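Local coordinates for protein serpin B3 (Homo sapiens, PDB 4ZK3) that probably inhibits cysteine proteases of the papain family through a cleavable reactive loop, and in processed form makes up the psoriasis-associated Pso p27 complex, at residues D97-K102 / K239-I244; S149-E152 / K158-N161; P285-E290 / F369-R374; K331-V336 / G340-A345. All blocks are in the same frame, centred on the assembly; numbering follows the deposited sequence.

Interaction 1: residues D97-K102 / K239-I244; sequences DAYELK and KDLSMI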
loop_
_atom_site.group_PDB
_atom_site.type_symbol
_atom_site.label_atom_id
_atom_site.label_comp_id
_atom_site.label_asym_id
_atom_site.label_seq_id
_atom_site.Cartn_x
_atom_site.Cartn_y
_atom_site.Cartn_z
ATOM N N ASP A 97 1.109 23.033 -3.677
ATOM C CA ASP A 97 -0.230 23.487 -3.924
ATOM C C ASP A 97 -1.087 22.445 -4.656
ATOM O O ASP A 97 -2.310 22.473 -4.590
ATOM C CB ASP A 97 -0.194 24.801 -4.739
ATOM C CG ASP A 97 0.480 24.644 -6.106
ATOM O OD1 ASP A 97 1.638 24.206 -6.223
ATOM O OD2 ASP A 97 -0.165 24.978 -7.101
ATOM N N ALA A 98 -0.481 21.550 -5.390
ATOM C CA ALA A 98 -1.273 20.561 -6.157
ATOM C C ALA A 98 -1.566 19.207 -5.441
ATOM O O ALA A 98 -2.472 18.476 -5.809
ATOM C CB ALA A 98 -0.513 20.300 -7.437
ATOM N N TYR A 99 -0.756 18.846 -4.450
ATOM C CA TYR A 99 -0.915 17.550 -3.770
ATOM C C TYR A 99 -0.323 17.555 -2.384
ATOM O O TYR A 99 0.502 18.416 -2.055
ATOM C CB TYR A 99 -0.311 16.406 -4.617
ATOM C CG TYR A 99 1.196 16.358 -4.640
ATOM C CD1 TYR A 99 1.928 17.015 -5.634
ATOM C CD2 TYR A 99 1.913 15.606 -3.672
ATOM C CE1 TYR A 99 3.332 16.940 -5.644
ATOM C CE2 TYR A 99 3.298 15.548 -3.683
ATOM C CZ TYR A 99 4.003 16.211 -4.660
ATOM O OH TYR A 99 5.382 16.115 -4.647
ATOM N N GLU A 100 -0.771 16.586 -1.579
ATOM C CA GLU A 100 -0.180 16.254 -0.323
ATOM C C GLU A 100 0.168 14.762 -0.296
ATOM O O GLU A 100 -0.681 13.916 -0.653
ATOM C CB GLU A 100 -1.192 16.496 0.771
ATOM C CG GLU A 100 -0.584 16.308 2.133
ATOM C CD GLU A 100 -1.540 16.592 3.231
ATOM O OE1 GLU A 100 -2.759 16.601 2.978
ATOM O OE2 GLU A 100 -1.050 16.787 4.357
ATOM N N LEU A 101 1.400 14.454 0.114
ATOM C CA LEU A 101 1.853 13.117 0.403
ATOM C C LEU A 101 2.458 13.107 1.808
ATOM O O LEU A 101 3.315 13.935 2.119
ATOM C CB LEU A 101 2.890 12.685 -0.639
ATOM C CG LEU A 101 3.384 11.283 -0.348
ATOM C CD1 LEU A 101 2.285 10.180 -0.362
ATOM C CD2 LEU A 101 4.465 10.926 -1.314
ATOM N N LYS A 102 2.033 12.194 2.667
ATOM C CA LYS A 102 2.591 12.143 3.959
ATOM C C LYS A 102 2.550 10.745 4.502
ATOM O O LYS A 102 1.678 9.946 4.165
ATOM C CB LYS A 102 1.961 13.118 4.921
ATOM C CG LYS A 102 0.522 12.955 5.171
ATOM C CD LYS A 102 -0.054 13.938 6.174
ATOM C CE LYS A 102 -1.561 13.842 6.114
ATOM N NZ LYS A 102 -2.274 14.363 7.337
ATOM N N LYS A 239 3.824 16.470 -11.777
ATOM C CA LYS A 239 4.476 15.243 -12.196
ATOM C C LYS A 239 5.378 14.592 -11.127
ATOM O O LYS A 239 6.246 13.806 -11.459
ATOM C CB LYS A 239 5.272 15.448 -13.488
ATOM C CG LYS A 239 4.489 15.975 -14.701
ATOM C CD LYS A 239 5.420 15.983 -15.933
ATOM C CE LYS A 239 5.144 17.097 -16.922
ATOM N NZ LYS A 239 3.923 16.742 -17.689
ATOM N N ASP A 240 5.161 14.829 -9.852
ATOM C CA ASP A 240 5.949 14.061 -8.855
ATOM C C ASP A 240 5.446 12.601 -8.711
ATOM O O ASP A 240 6.232 11.667 -8.357
ATOM C CB ASP A 240 5.952 14.801 -7.516
ATOM C CG ASP A 240 6.812 16.091 -7.581
ATOM O OD1 ASP A 240 7.592 16.202 -8.557
ATOM O OD2 ASP A 240 6.632 16.969 -6.727
ATOM N N LEU A 241 4.143 12.452 -8.976
ATOM C CA LEU A 241 3.440 11.209 -8.851
ATOM C C LEU A 241 2.559 10.957 -10.074
ATOM O O LEU A 241 2.169 11.881 -10.779
ATOM C CB LEU A 241 2.597 11.242 -7.588
ATOM C CG LEU A 241 3.389 11.197 -6.278
ATOM C CD1 LEU A 241 3.305 12.528 -5.576
ATOM C CD2 LEU A 241 2.846 10.100 -5.358
ATOM N N SER A 242 2.308 9.686 -10.351
ATOM C CA SER A 242 1.388 9.307 -11.425
ATOM C C SER A 242 0.544 8.110 -11.017
ATOM O O SER A 242 0.918 7.333 -10.169
ATOM C CB SER A 242 2.164 8.890 -12.647
ATOM O OG SER A 242 2.784 9.950 -13.268
ATOM N N MET A 243 -0.574 7.931 -11.698
ATOM C CA MET A 243 -1.383 6.737 -11.546
ATOM C C MET A 243 -1.153 5.996 -12.849
ATOM O O MET A 243 -1.325 6.574 -13.916
ATOM C CB MET A 243 -2.875 7.019 -11.390
ATOM C CG MET A 243 -3.720 5.730 -11.384
ATOM S SD MET A 243 -5.458 5.857 -10.924
ATOM C CE MET A 243 -5.421 6.072 -9.149
ATOM N N ILE A 244 -0.743 4.756 -12.738
ATOM C CA ILE A 244 -0.527 3.885 -13.934
ATOM C C ILE A 244 -1.685 2.925 -13.973
ATOM O O ILE A 244 -2.044 2.367 -12.920
ATOM C CB ILE A 244 0.738 3.045 -13.772
ATOM C CG1 ILE A 244 1.928 3.950 -13.588
ATOM C CG2 ILE A 244 0.923 2.056 -14.942
ATOM C CD1 ILE A 244 2.042 5.031 -14.588
#
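Tyr99 and Leu241 mark the closest backbone approach of 97-102 and 239-244, yet their CA atoms are 9.2 Å apart and no main-chain hydrogen bond joins the two segments. The separation fits two layers of the serpin fold facing each other through side chains: 99-110 belongs to the large central sheet (sheet A), where it pairs with 174-185, and 241-248 runs in sheet B beside 369-375. Tyr99 CG sits between the backbone N and the carbonyl carbon (chi1 74°), and the CB atoms of Tyr99 and Leu241 point across the interface. Leu241 CD1 rests over one face of the tyrosine ring, 3.9 Å from the centroid and 25° off the normal, displaced toward the rim nearest CE2; this is a CH-pi contact. A looser apolar touch, Leu101 CD2 to Leu241 CD2 at 4.4 Å, continues the buried seam, and Phe182 packs on both leucines. Asp240, its carboxylate plane at 90° to the ring, forms salt bridges with Lys94 and Lys377, so the phenol meets an acceptor that positive charge probably keeps ionised. Tyr99 OH donates to Asp240 OD2 over 2.6 Å, meeting the anti lone pair of that carboxylate oxygen.

Interaction 2: residues S149-E152 / K158-N161; sequences SWVE and KIKN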
loop_
_atom_site.group_PDB
_atom_site.type_symbol
_atom_site.label_atom_id
_atom_site.label_comp_id
_atom_site.label_asym_id
_atom_site.label_seq_id
_atom_site.Cartn_x
_atom_site.Cartn_y
_atom_site.Cartn_z
ATOM N N SER A 149 -7.873 6.502 16.424
ATOM C CA SER A 149 -8.054 7.936 16.158
ATOM C C SER A 149 -6.828 8.598 15.670
ATOM O O SER A 149 -6.901 9.503 14.825
ATOM C CB SER A 149 -8.591 8.743 17.397
ATOM O OG SER A 149 -9.841 8.198 17.755
ATOM N N TRP A 150 -5.676 8.259 16.229
ATOM C CA TRP A 150 -4.453 8.754 15.647
ATOM C C TRP A 150 -4.370 8.442 14.137
ATOM O O TRP A 150 -4.009 9.309 13.296
ATOM C CB TRP A 150 -3.236 8.165 16.349
ATOM C CG TRP A 150 -2.005 8.701 15.818
ATOM C CD1 TRP A 150 -1.460 9.895 16.098
ATOM C CD2 TRP A 150 -1.121 8.061 14.868
ATOM N NE1 TRP A 150 -0.283 10.057 15.377
ATOM C CE2 TRP A 150 -0.059 8.942 14.626
ATOM C CE3 TRP A 150 -1.141 6.826 14.199
ATOM C CZ2 TRP A 150 0.993 8.625 13.783
ATOM C CZ3 TRP A 150 -0.118 6.529 13.328
ATOM C CH2 TRP A 150 0.946 7.408 13.144
ATOM N N VAL A 151 -4.714 7.207 13.791
ATOM C CA VAL A 151 -4.728 6.796 12.388
ATOM C C VAL A 151 -5.699 7.645 11.546
ATOM O O VAL A 151 -5.316 8.103 10.491
ATOM C CB VAL A 151 -5.017 5.297 12.261
ATOM C CG1 VAL A 151 -5.271 4.935 10.805
ATOM C CG2 VAL A 151 -3.824 4.470 12.816
ATOM N N GLU A 152 -6.943 7.830 11.997
ATOM C CA GLU A 152 -7.858 8.795 11.354
ATOM C C GLU A 152 -7.194 10.124 11.138
ATOM O O GLU A 152 -7.275 10.710 10.037
ATOM C CB GLU A 152 -9.157 8.998 12.144
ATOM C CG GLU A 152 -9.985 7.738 12.289
ATOM C CD GLU A 152 -11.467 8.070 12.639
ATOM O OE1 GLU A 152 -11.866 9.248 12.465
ATOM O OE2 GLU A 152 -12.210 7.167 13.059
ATOM N N LYS A 158 -9.944 8.925 6.535
ATOM C CA LYS A 158 -10.373 7.861 5.596
ATOM C C LYS A 158 -10.176 6.449 6.093
ATOM O O LYS A 158 -10.792 5.517 5.560
ATOM C CB LYS A 158 -9.590 7.957 4.256
ATOM C CG LYS A 158 -9.867 9.231 3.466
ATOM C CD LYS A 158 -11.354 9.578 3.358
ATOM C CE LYS A 158 -11.531 10.953 2.764
ATOM N NZ LYS A 158 -12.948 11.295 2.735
ATOM N N ILE A 159 -9.210 6.236 7.007
ATOM C CA ILE A 159 -9.009 4.909 7.576
ATOM C C ILE A 159 -9.558 4.947 8.998
ATOM O O ILE A 159 -8.918 5.519 9.896
ATOM C CB ILE A 159 -7.528 4.491 7.600
ATOM C CG1 ILE A 159 -6.977 4.630 6.182
ATOM C CG2 ILE A 159 -7.417 3.080 8.150
ATOM C CD1 ILE A 159 -7.652 3.688 5.184
ATOM N N LYS A 160 -10.743 4.391 9.165
ATOM C CA LYS A 160 -11.382 4.290 10.472
ATOM C C LYS A 160 -11.297 2.917 11.011
ATOM O O LYS A 160 -11.319 1.968 10.271
ATOM C CB LYS A 160 -12.847 4.664 10.320
ATOM C CG LYS A 160 -13.114 6.088 9.839
ATOM C CD LYS A 160 -14.628 6.408 10.092
ATOM C CE LYS A 160 -14.946 7.838 9.928
ATOM N NZ LYS A 160 -14.475 8.269 8.596
ATOM N N ASN A 161 -11.196 2.795 12.337
ATOM C CA ASN A 161 -11.297 1.501 12.998
ATOM C C ASN A 161 -10.205 0.501 12.496
ATOM O O ASN A 161 -10.440 -0.695 12.292
ATOM C CB ASN A 161 -12.737 0.951 12.929
ATOM C CG ASN A 161 -12.999 -0.164 13.955
ATOM O OD1 ASN A 161 -13.322 -1.294 13.608
ATOM N ND2 ASN A 161 -12.887 0.168 15.225
HETATM O O HOH W 1 -11.369 4.822 14.229
#
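Glu152 gives up the most surface here, followed by Ile159 and Val151, where the last turn of helix 140-153 meets the chain returning from it. This is helix F of the serpin fold, which lies across the central sheet; segment 158-161 belongs to the linker leading from it back to strand 174-185. The CA atoms of Glu152 and Ile159 are 5.5 Å apart, close enough for the glutamate's aliphatic part to rest on the linker backbone: Glu152 CG touches Ile159 O at 3.4 Å. Beyond CG the glutamate chain is extended (chi2 -160°), which carries its carboxylate alongside Lys160, where OE2 lies 3.5 Å from Lys160 CG. Facing the sheet, Val151 CG1 meets Ile159 CG2 at 3.9 Å, the two branched side chains meeting at a slant, with Ala346 under the valine and Ala344 under the isoleucine. A water donates to Glu152 OE2 and accepts from the backbone N of Asn161, each at 2.8 Å. The Lys160 chain bends at its end so that NZ hydrogen-bonds Glu157 O, leaving NZ 4.8 Å from Glu152 OE1. The segments are thus held by van der Waals contact and a water bridge, not by a direct ion pair.

Interaction 3: residues P285-E290 / F369-R374; sequences PRFKVE and FLFFIR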
loop_
_atom_site.group_PDB
_atom_site.type_symbol
_atom_site.label_atom_id
_atom_site.label_comp_id
_atom_site.label_asym_id
_atom_site.label_seq_id
_atom_site.Cartn_x
_atom_site.Cartn_y
_atom_site.Cartn_z
ATOM N N PRO A 285 -13.662 5.494 -14.822
ATOM C CA PRO A 285 -14.805 5.662 -13.925
ATOM C C PRO A 285 -14.450 6.425 -12.621
ATOM O O PRO A 285 -13.300 6.439 -12.174
ATOM C CB PRO A 285 -15.231 4.244 -13.634
ATOM C CG PRO A 285 -13.946 3.451 -13.779
ATOM C CD PRO A 285 -13.172 4.118 -14.856
ATOM N N ARG A 286 -15.438 7.117 -12.072
ATOM C CA ARG A 286 -15.375 7.605 -10.703
ATOM C C ARG A 286 -15.521 6.347 -9.940
ATOM O O ARG A 286 -16.383 5.527 -10.282
ATOM C CB ARG A 286 -16.584 8.486 -10.367
ATOM C CG ARG A 286 -16.615 9.800 -11.091
ATOM C CD ARG A 286 -17.820 10.706 -10.723
ATOM N NE ARG A 286 -18.107 10.722 -9.302
ATOM C CZ ARG A 286 -17.771 11.673 -8.430
ATOM N NH1 ARG A 286 -17.180 12.807 -8.787
ATOM N NH2 ARG A 286 -18.071 11.485 -7.167
ATOM N N PHE A 287 -14.646 6.116 -8.968
ATOM C CA PHE A 287 -14.745 4.909 -8.168
ATOM C C PHE A 287 -14.148 5.096 -6.777
ATOM O O PHE A 287 -13.314 5.992 -6.547
ATOM C CB PHE A 287 -14.130 3.670 -8.869
ATOM C CG PHE A 287 -12.601 3.696 -9.041
ATOM C CD1 PHE A 287 -11.762 3.165 -8.064
ATOM C CD2 PHE A 287 -12.048 4.117 -10.190
ATOM C CE1 PHE A 287 -10.385 3.091 -8.281
ATOM C CE2 PHE A 287 -10.696 4.093 -10.413
ATOM C CZ PHE A 287 -9.845 3.587 -9.451
ATOM N N LYS A 288 -14.539 4.203 -5.890
ATOM C CA LYS A 288 -14.067 4.192 -4.517
ATOM C C LYS A 288 -13.823 2.779 -4.110
ATOM O O LYS A 288 -14.695 1.930 -4.296
ATOM C CB LYS A 288 -15.148 4.797 -3.638
ATOM C CG LYS A 288 -14.879 4.781 -2.137
ATOM C CD LYS A 288 -15.994 5.442 -1.354
ATOM C CE LYS A 288 -15.954 6.944 -1.553
ATOM N NZ LYS A 288 -17.060 7.599 -0.807
ATOM N N VAL A 289 -12.648 2.483 -3.586
ATOM C CA VAL A 289 -12.385 1.172 -3.067
ATOM C C VAL A 289 -11.915 1.261 -1.598
ATOM O O VAL A 289 -10.990 2.028 -1.280
ATOM C CB VAL A 289 -11.321 0.463 -3.918
ATOM C CG1 VAL A 289 -10.867 -0.844 -3.281
ATOM C CG2 VAL A 289 -11.822 0.219 -5.341
ATOM N N GLU A 290 -12.469 0.385 -0.750
ATOM C CA GLU A 290 -12.115 0.305 0.624
ATOM C C GLU A 290 -11.917 -1.139 0.988
ATOM O O GLU A 290 -12.818 -1.936 0.832
ATOM C CB GLU A 290 -13.231 0.935 1.429
ATOM C CG GLU A 290 -13.549 2.342 0.990
ATOM C CD GLU A 290 -14.490 3.057 1.961
ATOM O OE1 GLU A 290 -15.560 3.505 1.520
ATOM O OE2 GLU A 290 -14.113 3.228 3.157
ATOM N N PHE A 369 -9.624 -3.704 -14.323
ATOM C CA PHE A 369 -8.284 -3.208 -14.601
ATOM C C PHE A 369 -7.409 -3.186 -13.345
ATOM O O PHE A 369 -7.951 -3.218 -12.237
ATOM C CB PHE A 369 -8.337 -1.825 -15.258
ATOM C CG PHE A 369 -9.023 -0.756 -14.399
ATOM C CD1 PHE A 369 -8.303 -0.018 -13.445
ATOM C CD2 PHE A 369 -10.381 -0.484 -14.563
ATOM C CE1 PHE A 369 -8.916 0.960 -12.680
ATOM C CE2 PHE A 369 -11.009 0.520 -13.812
ATOM C CZ PHE A 369 -10.288 1.235 -12.854
ATOM N N LEU A 370 -6.064 -3.147 -13.544
ATOM C CA LEU A 370 -5.094 -2.916 -12.475
ATOM C C LEU A 370 -4.621 -1.466 -12.434
ATOM O O LEU A 370 -4.611 -0.779 -13.440
ATOM C CB LEU A 370 -3.910 -3.845 -12.596
ATOM C CG LEU A 370 -4.284 -5.317 -12.772
ATOM C CD1 LEU A 370 -3.097 -6.102 -13.370
ATOM C CD2 LEU A 370 -4.755 -5.972 -11.489
ATOM N N PHE A 371 -4.331 -0.935 -11.253
ATOM C CA PHE A 371 -3.893 0.430 -11.230
ATOM C C PHE A 371 -2.958 0.571 -10.052
ATOM O O PHE A 371 -3.020 -0.221 -9.061
ATOM C CB PHE A 371 -5.098 1.395 -11.192
ATOM C CG PHE A 371 -5.927 1.276 -9.922
ATOM C CD1 PHE A 371 -6.897 0.277 -9.790
ATOM C CD2 PHE A 371 -5.750 2.156 -8.860
ATOM C CE1 PHE A 371 -7.649 0.115 -8.627
ATOM C CE2 PHE A 371 -6.494 1.987 -7.664
ATOM C CZ PHE A 371 -7.435 0.946 -7.555
ATOM N N PHE A 372 -2.110 1.580 -10.116
ATOM C CA PHE A 372 -1.251 1.902 -8.982
ATOM C C PHE A 372 -0.809 3.332 -9.019
ATOM O O PHE A 372 -0.880 3.984 -10.073
ATOM C CB PHE A 372 -0.073 0.933 -8.864
ATOM C CG PHE A 372 0.895 0.970 -10.000
ATOM C CD1 PHE A 372 1.968 1.845 -9.985
ATOM C CD2 PHE A 372 0.774 0.065 -11.061
ATOM C CE1 PHE A 372 2.886 1.822 -11.024
ATOM C CE2 PHE A 372 1.674 0.049 -12.116
ATOM C CZ PHE A 372 2.763 0.915 -12.090
ATOM N N ILE A 373 -0.410 3.815 -7.834
ATOM C CA ILE A 373 0.071 5.160 -7.663
ATOM C C ILE A 373 1.557 5.067 -7.344
ATOM O O ILE A 373 1.963 4.443 -6.366
ATOM C CB ILE A 373 -0.706 5.930 -6.591
ATOM C CG1 ILE A 373 -2.176 6.128 -7.023
ATOM C CG2 ILE A 373 -0.049 7.289 -6.312
ATOM C CD1 ILE A 373 -3.091 6.528 -5.888
ATOM N N ARG A 374 2.348 5.747 -8.154
ATOM C CA ARG A 374 3.784 5.717 -8.123
ATOM C C ARG A 374 4.371 7.092 -7.842
ATOM O O ARG A 374 3.952 8.084 -8.445
ATOM C CB ARG A 374 4.278 5.259 -9.490
ATOM C CG ARG A 374 5.799 5.073 -9.598
ATOM C CD ARG A 374 6.164 4.565 -11.018
ATOM N NE ARG A 374 5.939 5.612 -12.036
ATOM C CZ ARG A 374 5.804 5.395 -13.359
ATOM N NH1 ARG A 374 5.887 4.170 -13.890
ATOM N NH2 ARG A 374 5.611 6.437 -14.170
#
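An aromatic cluster of Phe287, Phe369 and Phe371 bridges the buried gap between 285-290 and 369-374. Phe287 is the central ring, with its edge turned into the face of Phe371 in a T-shaped pair. The centroids are 5.2 Å apart and the planes stand at 70°. Phe287 CZ lies 4.0 Å above the Phe371 plane, over its centre. Phe369 and Phe287 form an offset edge-to-face pair, planes at 69° and centroids 5.8 Å apart. Phe287 CE2 lies at the edge of the Phe369 ring, in its plane, and Phe369 CZ comes in obliquely to Phe287, 3.8 Å from CE2. The rings approach from the two layers of the serpin fold: the part of 276-294 from Phe287 on lies in sheet A, beside 325-336, whereas 369-375 lies in sheet B between 241-248 and 380-387. A chi1 of 68° in Phe287, with similar values in the other two, tucks each ring over its own backbone, and all three CB atoms point across the gap. Phe387 joins the cluster by meeting the rings of Phe287 and Phe369, with planes at a shallower tilt. Pro285 CG reaches the edge of Phe369 at CE2, 4.1 Å away.

Interaction 4: residues K331-V336 / G340-A345; sequences KAFVEV and GAEAAA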
loop_
_atom_site.group_PDB
_atom_site.type_symbol
_atom_site.label_atom_id
_atom_site.label_comp_id
_atom_site.label_asym_id
_atom_site.label_seq_id
_atom_site.Cartn_x
_atom_site.Cartn_y
_atom_site.Cartn_z
ATOM N N LYS A 331 -5.499 -1.707 6.306
ATOM C CA LYS A 331 -6.704 -1.168 5.746
ATOM C C LYS A 331 -6.376 -0.011 4.778
ATOM O O LYS A 331 -5.520 0.820 5.021
ATOM C CB LYS A 331 -7.601 -0.711 6.909
ATOM C CG LYS A 331 -9.040 -0.534 6.507
ATOM C CD LYS A 331 -9.939 -0.255 7.701
ATOM C CE LYS A 331 -11.353 0.018 7.227
ATOM N NZ LYS A 331 -12.260 0.103 8.407
ATOM N N ALA A 332 -7.117 0.087 3.698
ATOM C CA ALA A 332 -6.765 1.008 2.620
ATOM C C ALA A 332 -8.012 1.536 1.925
ATOM O O ALA A 332 -9.050 0.855 1.877
ATOM C CB ALA A 332 -5.815 0.345 1.608
ATOM N N PHE A 333 -7.885 2.750 1.400
ATOM C CA PHE A 333 -8.974 3.525 0.771
ATOM C C PHE A 333 -8.441 4.254 -0.452
ATOM O O PHE A 333 -7.344 4.845 -0.402
ATOM C CB PHE A 333 -9.418 4.592 1.797
ATOM C CG PHE A 333 -10.353 5.660 1.240
ATOM C CD1 PHE A 333 -9.855 6.800 0.589
ATOM C CD2 PHE A 333 -11.725 5.552 1.431
ATOM C CE1 PHE A 333 -10.725 7.783 0.056
ATOM C CE2 PHE A 333 -12.610 6.570 0.961
ATOM C CZ PHE A 333 -12.096 7.679 0.276
ATOM N N VAL A 334 -9.183 4.253 -1.554
ATOM C CA VAL A 334 -8.883 5.162 -2.645
ATOM C C VAL A 334 -10.201 5.659 -3.214
ATOM O O VAL A 334 -11.181 4.892 -3.304
ATOM C CB VAL A 334 -8.024 4.460 -3.774
ATOM C CG1 VAL A 334 -8.714 3.233 -4.331
ATOM C CG2 VAL A 334 -7.573 5.422 -4.857
ATOM N N GLU A 335 -10.199 6.918 -3.621
ATOM C CA GLU A 335 -11.301 7.450 -4.415
ATOM C C GLU A 335 -10.747 8.249 -5.558
ATOM O O GLU A 335 -9.893 9.102 -5.380
ATOM C CB GLU A 335 -12.231 8.360 -3.578
ATOM C CG GLU A 335 -13.400 8.893 -4.415
ATOM C CD GLU A 335 -14.490 9.578 -3.640
ATOM O OE1 GLU A 335 -14.242 10.044 -2.519
ATOM O OE2 GLU A 335 -15.600 9.654 -4.197
ATOM N N VAL A 336 -11.306 8.021 -6.726
ATOM C CA VAL A 336 -10.968 8.751 -7.943
ATOM C C VAL A 336 -12.175 9.598 -8.403
ATOM O O VAL A 336 -13.294 9.117 -8.439
ATOM C CB VAL A 336 -10.539 7.671 -8.988
ATOM C CG1 VAL A 336 -10.546 8.172 -10.421
ATOM C CG2 VAL A 336 -9.153 7.156 -8.599
ATOM N N GLY A 340 -9.078 14.671 -9.139
ATOM C CA GLY A 340 -7.919 13.835 -8.876
ATOM C C GLY A 340 -8.186 12.606 -8.049
ATOM O O GLY A 340 -9.161 11.843 -8.260
ATOM N N ALA A 341 -7.272 12.303 -7.140
ATOM C CA ALA A 341 -7.459 11.092 -6.352
ATOM C C ALA A 341 -7.006 11.323 -4.936
ATOM O O ALA A 341 -6.243 12.225 -4.674
ATOM C CB ALA A 341 -6.728 9.926 -7.011
ATOM N N GLU A 342 -7.520 10.516 -4.033
ATOM C CA GLU A 342 -7.186 10.562 -2.641
ATOM C C GLU A 342 -7.002 9.154 -2.233
ATOM O O GLU A 342 -7.882 8.300 -2.518
ATOM C CB GLU A 342 -8.349 11.179 -1.827
ATOM C CG GLU A 342 -8.108 11.260 -0.321
ATOM C CD GLU A 342 -9.274 11.977 0.419
ATOM O OE1 GLU A 342 -10.423 12.012 -0.115
ATOM O OE2 GLU A 342 -9.035 12.460 1.555
ATOM N N ALA A 343 -5.856 8.867 -1.597
ATOM C CA ALA A 343 -5.563 7.520 -1.222
ATOM C C ALA A 343 -4.944 7.488 0.160
ATOM O O ALA A 343 -4.109 8.371 0.444
ATOM C CB ALA A 343 -4.639 6.856 -2.239
ATOM N N ALA A 344 -5.306 6.465 0.945
ATOM C CA ALA A 344 -4.826 6.306 2.313
ATOM C C ALA A 344 -4.708 4.910 2.714
ATOM O O ALA A 344 -5.444 4.066 2.243
ATOM C CB ALA A 344 -5.756 7.019 3.299
ATOM N N ALA A 345 -3.795 4.615 3.644
ATOM C CA ALA A 345 -3.705 3.237 4.180
ATOM C C ALA A 345 -3.021 3.264 5.488
ATOM O O ALA A 345 -2.358 4.275 5.858
ATOM C CB ALA A 345 -2.997 2.304 3.215
HETATM O O HOH W 2 -11.923 11.819 -2.267
#
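Chi1 is trans in both Glu335 (-179°) and Glu342 (179°), and with extended chains beyond, these cross-strand partners project their carboxylates from the same face of the sheet. Phe333 shares that face; its CG, anti to the backbone N, turns the ring toward the neighbouring strand, where CE1 lies 3.9 Å from Glu342 O. The backbones form an antiparallel hairpin whose strand directions differ by 179° and whose axes come within 4.6 Å. Phe333 with Ala344 and Glu335 with Glu342 are the hydrogen-bonded pairs, and Phe333 N to Ala344 O, at 2.9 Å, is representative of the four bonds. Three non-hydrogen-bonded pairs have their side chains on the other face: Ala332 with Ala345, Val334 with Ala343, Val336 with Ala341. Alanine and valine side chains meet across these pairs, closest at Ala332 CB to Ala345 CB, 3.8 Å.

The sequence GAEAAA is the alanine-rich hinge of the serpin reactive loop. Here it runs as a strand between 325-336 and 174-185, as in cleaved, loop-inserted serpins.

A water donates to Glu335 OE1 at 2.9 Å and to Glu342 OE1 at 2.6 Å, bridging two oxygens that lie 4.9 Å apart. Glu342 OE2 is hydrogen-bonded to Tyr181 OH. The water and the tyrosine, with Lys158 as a weak distant counter-charge, probably offset the mutual repulsion of the two acids.

Along the chain, interaction 2 falls between the segments of interaction 1, and interaction 4 between those of interaction 3, which opens after interaction 1 closes. Interactions 3 and 4 have centres about 8 Å apart and share the central sheet, where 276-294 and 325-336 are neighbours, joined by Val289 N to Val334 O at 2.8 Å. Interactions 1 and 3, with centres about 15 Å apart, both tie this sheet to sheet B. Interaction 2 lies about 13 Å from interaction 4, centre to centre, and Lys160 O meets Lys331 NZ at 2.8 Å. The hairpin thus has sheet B packed on one face, through Met243 on Val336, and the linker after helix 140-153 across the other, consistent with a relaxed serpin.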